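Local coordinates for hypothetical protein Atu2684 (Agrobacterium tumefaciens, PDB 2AXO) that is of unknown function but belongs to a family with a thioredoxin-like fold and carries a disulfide of the Cys-X-X-Cys type, at residues A[116-128]-A[134-148]. Residues are numbered along the deposited sequence; the frame is centred on the assembly and turned at random.
Sequences PQAILNGRDHVKG and IYDRLDAFKREGQGL
Leu-120, near the end of strand 117-120, reaches into the face of helix 134-143 with both methyls: CD1 lies 3.5 Å from CB of Arg-137, while CD2 meets CG2 of Ile-134, whose side chain crosses it at about a right angle. Its CB rests against both CD2 of Leu-138 and CE2 of Phe-141. The amide group of Asn-121 follows, lying over the CD2 methyl of Leu-138 and passing the Phe-141 ring with the two planes 28° apart. Past the turn, the extended chain of Arg-123 runs across the same ring, its CD 4.0 Å from the ring centroid in a CH-pi contact. The guanidinium then stacks on the Gln-146 side chain, whose CB sits over its centre. NE makes a weak hydrogen bond of 3.2 Å to Gln-146 O, and two waters in the guanidinium plane bridge it to the carbonyls of Gln-146 and Gly-147. Asp-124, its carboxylate swung opposite the backbone N (chi1 -161°), offers OD1 to Arg-137, in a salt bridge to NH2 at 3.2 Å and a weak bond to NE. The carboxylate stands nearly perpendicular to the guanidinium, which has Phe-141 CZ over one face, toward its rim. Val-126 finishes the row, its CG2 pressed tightly on Ile-134 CG2 at 3.3 Å. Arg-123 and Asp-124 form a classic beta bulge facing Leu-120, and a Schellman motif at Gly-145 turns the chain so that Gln-146 meets Arg-123. Strands 117-120 and 124-127 and the helix, nearly parallel to strand 117-120 (17°), form the closing beta-beta-alpha unit of the thioredoxin fold, consistent with the family.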
loop_
_atom_site.group_PDB
_atom_site.type_symbol
_atom_site.label_atom_id
_atom_site.label_comp_id
_atom_site.label_asym_id
_atom_site.label_seq_id
_atom_site.Cartn_x
_atom_site.Cartn_y
_atom_site.Cartn_z
ATOM N N PRO A 116 -8.555 -8.346 5.352
ATOM C CA PRO A 116 -7.497 -9.208 5.882
ATOM C C PRO A 116 -7.028 -10.239 4.858
ATOM O O PRO A 116 -7.843 -10.901 4.205
ATOM C CB PRO A 116 -8.164 -9.854 7.093
ATOM C CG PRO A 116 -9.575 -10.009 6.633
ATOM C CD PRO A 116 -9.864 -8.703 5.931
ATOM N N GLN A 117 -5.713 -10.366 4.719
ATOM C CA GLN A 117 -5.125 -11.308 3.782
ATOM C C GLN A 117 -4.140 -12.216 4.496
ATOM O O GLN A 117 -3.249 -11.746 5.202
ATOM C CB GLN A 117 -4.385 -10.566 2.668
ATOM C CG GLN A 117 -3.650 -11.495 1.712
ATOM C CD GLN A 117 -2.862 -10.747 0.657
ATOM O OE1 GLN A 117 -1.955 -9.978 0.972
ATOM N NE2 GLN A 117 -3.199 -10.976 -0.606
ATOM N N ALA A 118 -4.302 -13.522 4.322
ATOM C CA ALA A 118 -3.389 -14.456 4.949
ATOM C C ALA A 118 -2.510 -15.080 3.875
ATOM O O ALA A 118 -2.994 -15.489 2.817
ATOM C CB ALA A 118 -4.159 -15.537 5.703
ATOM N N ILE A 119 -1.213 -15.125 4.148
ATOM C CA ILE A 119 -0.252 -15.716 3.229
ATOM C C ILE A 119 0.124 -17.055 3.859
ATOM O O ILE A 119 0.504 -17.110 5.028
ATOM C CB ILE A 119 1.001 -14.808 3.077
ATOM C CG1 ILE A 119 0.587 -13.420 2.562
ATOM C CG2 ILE A 119 2.010 -15.457 2.138
ATOM C CD1 ILE A 119 -0.083 -13.431 1.189
ATOM N N LEU A 120 -0.002 -18.137 3.094
ATOM C CA LEU A 120 0.280 -19.470 3.616
ATOM C C LEU A 120 1.600 -20.053 3.095
ATOM O O LEU A 120 1.798 -20.183 1.884
ATOM C CB LEU A 120 -0.896 -20.397 3.278
ATOM C CG LEU A 120 -2.304 -19.846 3.576
ATOM C CD1 LEU A 120 -3.340 -20.887 3.191
ATOM C CD2 LEU A 120 -2.444 -19.491 5.051
ATOM N N ASN A 121 2.496 -20.404 4.018
ATOM C CA ASN A 121 3.814 -20.952 3.677
ATOM C C ASN A 121 4.538 -20.056 2.675
ATOM O O ASN A 121 5.405 -20.520 1.934
ATOM C CB ASN A 121 3.694 -22.360 3.067
ATOM C CG ASN A 121 3.288 -23.423 4.078
ATOM O OD1 ASN A 121 3.204 -24.612 3.739
ATOM N ND2 ASN A 121 3.030 -23.014 5.311
ATOM N N GLY A 122 4.173 -18.779 2.651
ATOM C CA GLY A 122 4.788 -17.851 1.723
ATOM C C GLY A 122 4.529 -18.208 0.268
ATOM O O GLY A 122 5.139 -17.617 -0.625
ATOM N N ARG A 123 3.603 -19.146 0.041
ATOM C CA ARG A 123 3.263 -19.654 -1.297
ATOM C C ARG A 123 1.954 -19.185 -1.937
ATOM O O ARG A 123 1.850 -19.160 -3.161
ATOM C CB ARG A 123 3.224 -21.191 -1.276
ATOM C CG ARG A 123 4.547 -21.894 -1.020
ATOM C CD ARG A 123 4.335 -23.407 -0.903
ATOM N NE ARG A 123 5.583 -24.130 -0.669
ATOM C CZ ARG A 123 6.452 -24.468 -1.618
ATOM N NH1 ARG A 123 6.211 -24.156 -2.881
ATOM N NH2 ARG A 123 7.572 -25.111 -1.300
ATOM N N ASP A 124 0.956 -18.833 -1.131
ATOM C CA ASP A 124 -0.333 -18.414 -1.676
ATOM C C ASP A 124 -1.095 -17.539 -0.684
ATOM O O ASP A 124 -0.709 -17.427 0.481
ATOM C CB ASP A 124 -1.164 -19.655 -2.011
ATOM C CG ASP A 124 -2.303 -19.362 -2.979
ATOM O OD1 ASP A 124 -3.144 -20.261 -3.186
ATOM O OD2 ASP A 124 -2.354 -18.250 -3.535
ATOM N N HIS A 125 -2.188 -16.938 -1.143
ATOM C CA HIS A 125 -2.992 -16.073 -0.290
ATOM C C HIS A 125 -4.437 -16.553 -0.211
ATOM O O HIS A 125 -4.928 -17.242 -1.108
ATOM C CB HIS A 125 -2.953 -14.639 -0.821
ATOM C CG HIS A 125 -3.841 -14.409 -2.002
ATOM N ND1 HIS A 125 -5.063 -13.777 -1.901
ATOM C CD2 HIS A 125 -3.707 -14.765 -3.302
ATOM C CE1 HIS A 125 -5.645 -13.757 -3.086
ATOM N NE2 HIS A 125 -4.843 -14.350 -3.954
ATOM N N VAL A 126 -5.107 -16.188 0.876
ATOM C CA VAL A 126 -6.497 -16.561 1.106
ATOM C C VAL A 126 -7.124 -15.554 2.060
ATOM O O VAL A 126 -6.413 -14.859 2.789
ATOM C CB VAL A 126 -6.612 -17.957 1.759
ATOM C CG1 VAL A 126 -6.146 -19.039 0.797
ATOM C CG2 VAL A 126 -5.793 -17.993 3.035
ATOM N N LYS A 127 -8.450 -15.467 2.047
ATOM C CA LYS A 127 -9.144 -14.558 2.949
ATOM C C LYS A 127 -8.694 -14.890 4.365
ATOM O O LYS A 127 -8.642 -16.058 4.746
ATOM C CB LYS A 127 -10.659 -14.741 2.848
ATOM C CG LYS A 127 -11.318 -14.061 1.664
ATOM C CD LYS A 127 -10.868 -14.633 0.336
ATOM C CE LYS A 127 -11.802 -14.185 -0.785
ATOM N NZ LYS A 127 -11.957 -12.704 -0.836
ATOM N N GLY A 128 -8.375 -13.863 5.144
ATOM C CA GLY A 128 -7.921 -14.090 6.504
ATOM C C GLY A 128 -8.872 -14.839 7.423
ATOM O O GLY A 128 -8.426 -15.546 8.330
ATOM N N ILE A 134 -7.686 -22.124 4.960
ATOM C CA ILE A 134 -6.275 -22.093 5.315
ATOM C C ILE A 134 -5.743 -23.468 5.696
ATOM O O ILE A 134 -4.721 -23.903 5.169
ATOM C CB ILE A 134 -6.005 -21.074 6.438
ATOM C CG1 ILE A 134 -7.090 -21.166 7.498
ATOM C CG2 ILE A 134 -5.964 -19.666 5.857
ATOM C CD1 ILE A 134 -7.065 -20.021 8.500
ATOM N N TYR A 135 -6.430 -24.165 6.596
ATOM C CA TYR A 135 -5.985 -25.498 6.989
ATOM C C TYR A 135 -6.020 -26.479 5.820
ATOM O O TYR A 135 -5.114 -27.297 5.674
ATOM C CB TYR A 135 -6.829 -26.030 8.153
ATOM C CG TYR A 135 -6.317 -25.590 9.507
ATOM C CD1 TYR A 135 -5.119 -26.096 10.020
ATOM C CD2 TYR A 135 -7.011 -24.649 10.265
ATOM C CE1 TYR A 135 -4.626 -25.670 11.257
ATOM C CE2 TYR A 135 -6.524 -24.219 11.502
ATOM C CZ TYR A 135 -5.334 -24.733 11.990
ATOM O OH TYR A 135 -4.854 -24.304 13.210
ATOM N N ASP A 136 -7.059 -26.404 4.986
ATOM C CA ASP A 136 -7.149 -27.304 3.835
ATOM C C ASP A 136 -6.024 -26.997 2.848
ATOM O O ASP A 136 -5.497 -27.898 2.198
ATOM C CB ASP A 136 -8.504 -27.173 3.123
ATOM C CG ASP A 136 -9.678 -27.610 3.991
ATOM O OD1 ASP A 136 -9.523 -28.558 4.795
ATOM O OD2 ASP A 136 -10.769 -27.013 3.852
ATOM N N ARG A 137 -5.662 -25.723 2.736
ATOM C CA ARG A 137 -4.589 -25.319 1.833
ATOM C C ARG A 137 -3.262 -25.855 2.364
ATOM O O ARG A 137 -2.472 -26.425 1.614
ATOM C CB ARG A 137 -4.517 -23.793 1.720
ATOM C CG ARG A 137 -4.441 -23.249 0.289
ATOM C CD ARG A 137 -3.468 -24.028 -0.585
ATOM N NE ARG A 137 -3.195 -23.353 -1.852
ATOM C CZ ARG A 137 -2.492 -23.890 -2.845
ATOM N NH1 ARG A 137 -1.998 -25.114 -2.722
ATOM N NH2 ARG A 137 -2.269 -23.199 -3.957
ATOM N N LEU A 138 -3.018 -25.670 3.660
ATOM C CA LEU A 138 -1.776 -26.146 4.271
ATOM C C LEU A 138 -1.626 -27.651 4.109
ATOM O O LEU A 138 -0.523 -28.155 3.903
ATOM C CB LEU A 138 -1.739 -25.783 5.760
ATOM C CG LEU A 138 -1.585 -24.288 6.042
ATOM C CD1 LEU A 138 -1.625 -24.034 7.538
ATOM C CD2 LEU A 138 -0.259 -23.808 5.455
ATOM N N ASP A 139 -2.746 -28.362 4.204
ATOM C CA ASP A 139 -2.746 -29.814 4.064
ATOM C C ASP A 139 -2.390 -30.188 2.627
ATOM O O ASP A 139 -1.628 -31.125 2.387
ATOM C CB ASP A 139 -4.128 -30.366 4.418
ATOM C CG ASP A 139 -4.181 -31.874 4.364
ATOM O OD1 ASP A 139 -3.435 -32.518 5.129
ATOM O OD2 ASP A 139 -4.972 -32.412 3.560
ATOM N N ALA A 140 -2.947 -29.443 1.675
ATOM C CA ALA A 140 -2.677 -29.684 0.261
ATOM C C ALA A 140 -1.189 -29.503 -0.011
ATOM O O ALA A 140 -0.597 -30.238 -0.804
ATOM C CB ALA A 140 -3.490 -28.723 -0.605
ATOM N N PHE A 141 -0.586 -28.510 0.638
ATOM C CA PHE A 141 0.840 -28.265 0.463
ATOM C C PHE A 141 1.644 -29.453 0.976
ATOM O O PHE A 141 2.550 -29.937 0.296
ATOM C CB PHE A 141 1.283 -27.002 1.210
ATOM C CG PHE A 141 0.891 -25.720 0.531
ATOM C CD1 PHE A 141 1.092 -25.549 -0.834
ATOM C CD2 PHE A 141 0.352 -24.672 1.264
ATOM C CE1 PHE A 141 0.757 -24.349 -1.461
ATOM C CE2 PHE A 141 0.015 -23.470 0.649
ATOM C CZ PHE A 141 0.218 -23.310 -0.715
ATOM N N LYS A 142 1.311 -29.918 2.178
ATOM C CA LYS A 142 2.012 -31.051 2.786
ATOM C C LYS A 142 1.951 -32.304 1.912
ATOM O O LYS A 142 2.957 -32.994 1.734
ATOM C CB LYS A 142 1.421 -31.375 4.164
ATOM C CG LYS A 142 2.070 -32.584 4.839
ATOM C CD LYS A 142 1.238 -33.095 6.009
ATOM C CE LYS A 142 1.899 -34.295 6.690
ATOM N NZ LYS A 142 2.175 -35.422 5.742
ATOM N N ARG A 143 0.767 -32.592 1.382
ATOM C CA ARG A 143 0.552 -33.763 0.535
ATOM C C ARG A 143 1.397 -33.698 -0.736
ATOM O O ARG A 143 1.633 -34.714 -1.393
ATOM C CB ARG A 143 -0.937 -33.892 0.175
ATOM C CG ARG A 143 -1.841 -34.245 1.365
ATOM C CD ARG A 143 -3.312 -33.912 1.103
ATOM N NE ARG A 143 -3.991 -34.866 0.224
ATOM C CZ ARG A 143 -4.335 -36.102 0.578
ATOM N NH1 ARG A 143 -4.063 -36.547 1.800
ATOM N NH2 ARG A 143 -4.960 -36.894 -0.286
ATOM N N GLU A 144 1.855 -32.498 -1.079
ATOM C CA GLU A 144 2.675 -32.319 -2.268
ATOM C C GLU A 144 4.141 -32.114 -1.901
ATOM O O GLU A 144 4.973 -31.832 -2.762
ATOM C CB GLU A 144 2.172 -31.129 -3.086
ATOM C CG GLU A 144 0.920 -31.412 -3.907
ATOM C CD GLU A 144 1.125 -32.540 -4.902
ATOM O OE1 GLU A 144 2.230 -32.635 -5.465
ATOM O OE2 GLU A 144 0.182 -33.322 -5.135
ATOM N N GLY A 145 4.457 -32.274 -0.621
ATOM C CA GLY A 145 5.826 -32.095 -0.181
ATOM C C GLY A 145 6.240 -30.637 -0.241
ATOM O O GLY A 145 7.424 -30.320 -0.381
ATOM N N GLN A 146 5.254 -29.748 -0.144
ATOM C CA GLN A 146 5.502 -28.314 -0.179
ATOM C C GLN A 146 5.216 -27.718 1.193
ATOM O O GLN A 146 4.862 -26.543 1.319
ATOM C CB GLN A 146 4.618 -27.638 -1.229
ATOM C CG GLN A 146 4.674 -28.304 -2.597
ATOM C CD GLN A 146 4.062 -27.454 -3.693
ATOM O OE1 GLN A 146 2.979 -26.895 -3.531
ATOM N NE2 GLN A 146 4.757 -27.360 -4.823
ATOM N N GLY A 147 5.364 -28.549 2.219
ATOM C CA GLY A 147 5.146 -28.095 3.578
ATOM C C GLY A 147 6.480 -27.670 4.156
ATOM O O GLY A 147 7.397 -27.316 3.418
ATOM N N LEU A 148 6.592 -27.708 5.475
ATOM C CA LEU A 148 7.825 -27.330 6.151
ATOM C C LEU A 148 8.746 -28.558 6.213
ATOM O O LEU A 148 8.783 -29.271 7.214
ATOM C CB LEU A 148 7.489 -26.823 7.557
ATOM C CG LEU A 148 6.446 -25.694 7.564
ATOM C CD1 LEU A 148 6.158 -25.255 8.991
ATOM C CD2 LEU A 148 6.967 -24.513 6.742
HETATM O O HOH W 1 6.717 -24.533 1.796
HETATM O O HOH W 2 8.535 -26.701 1.148
#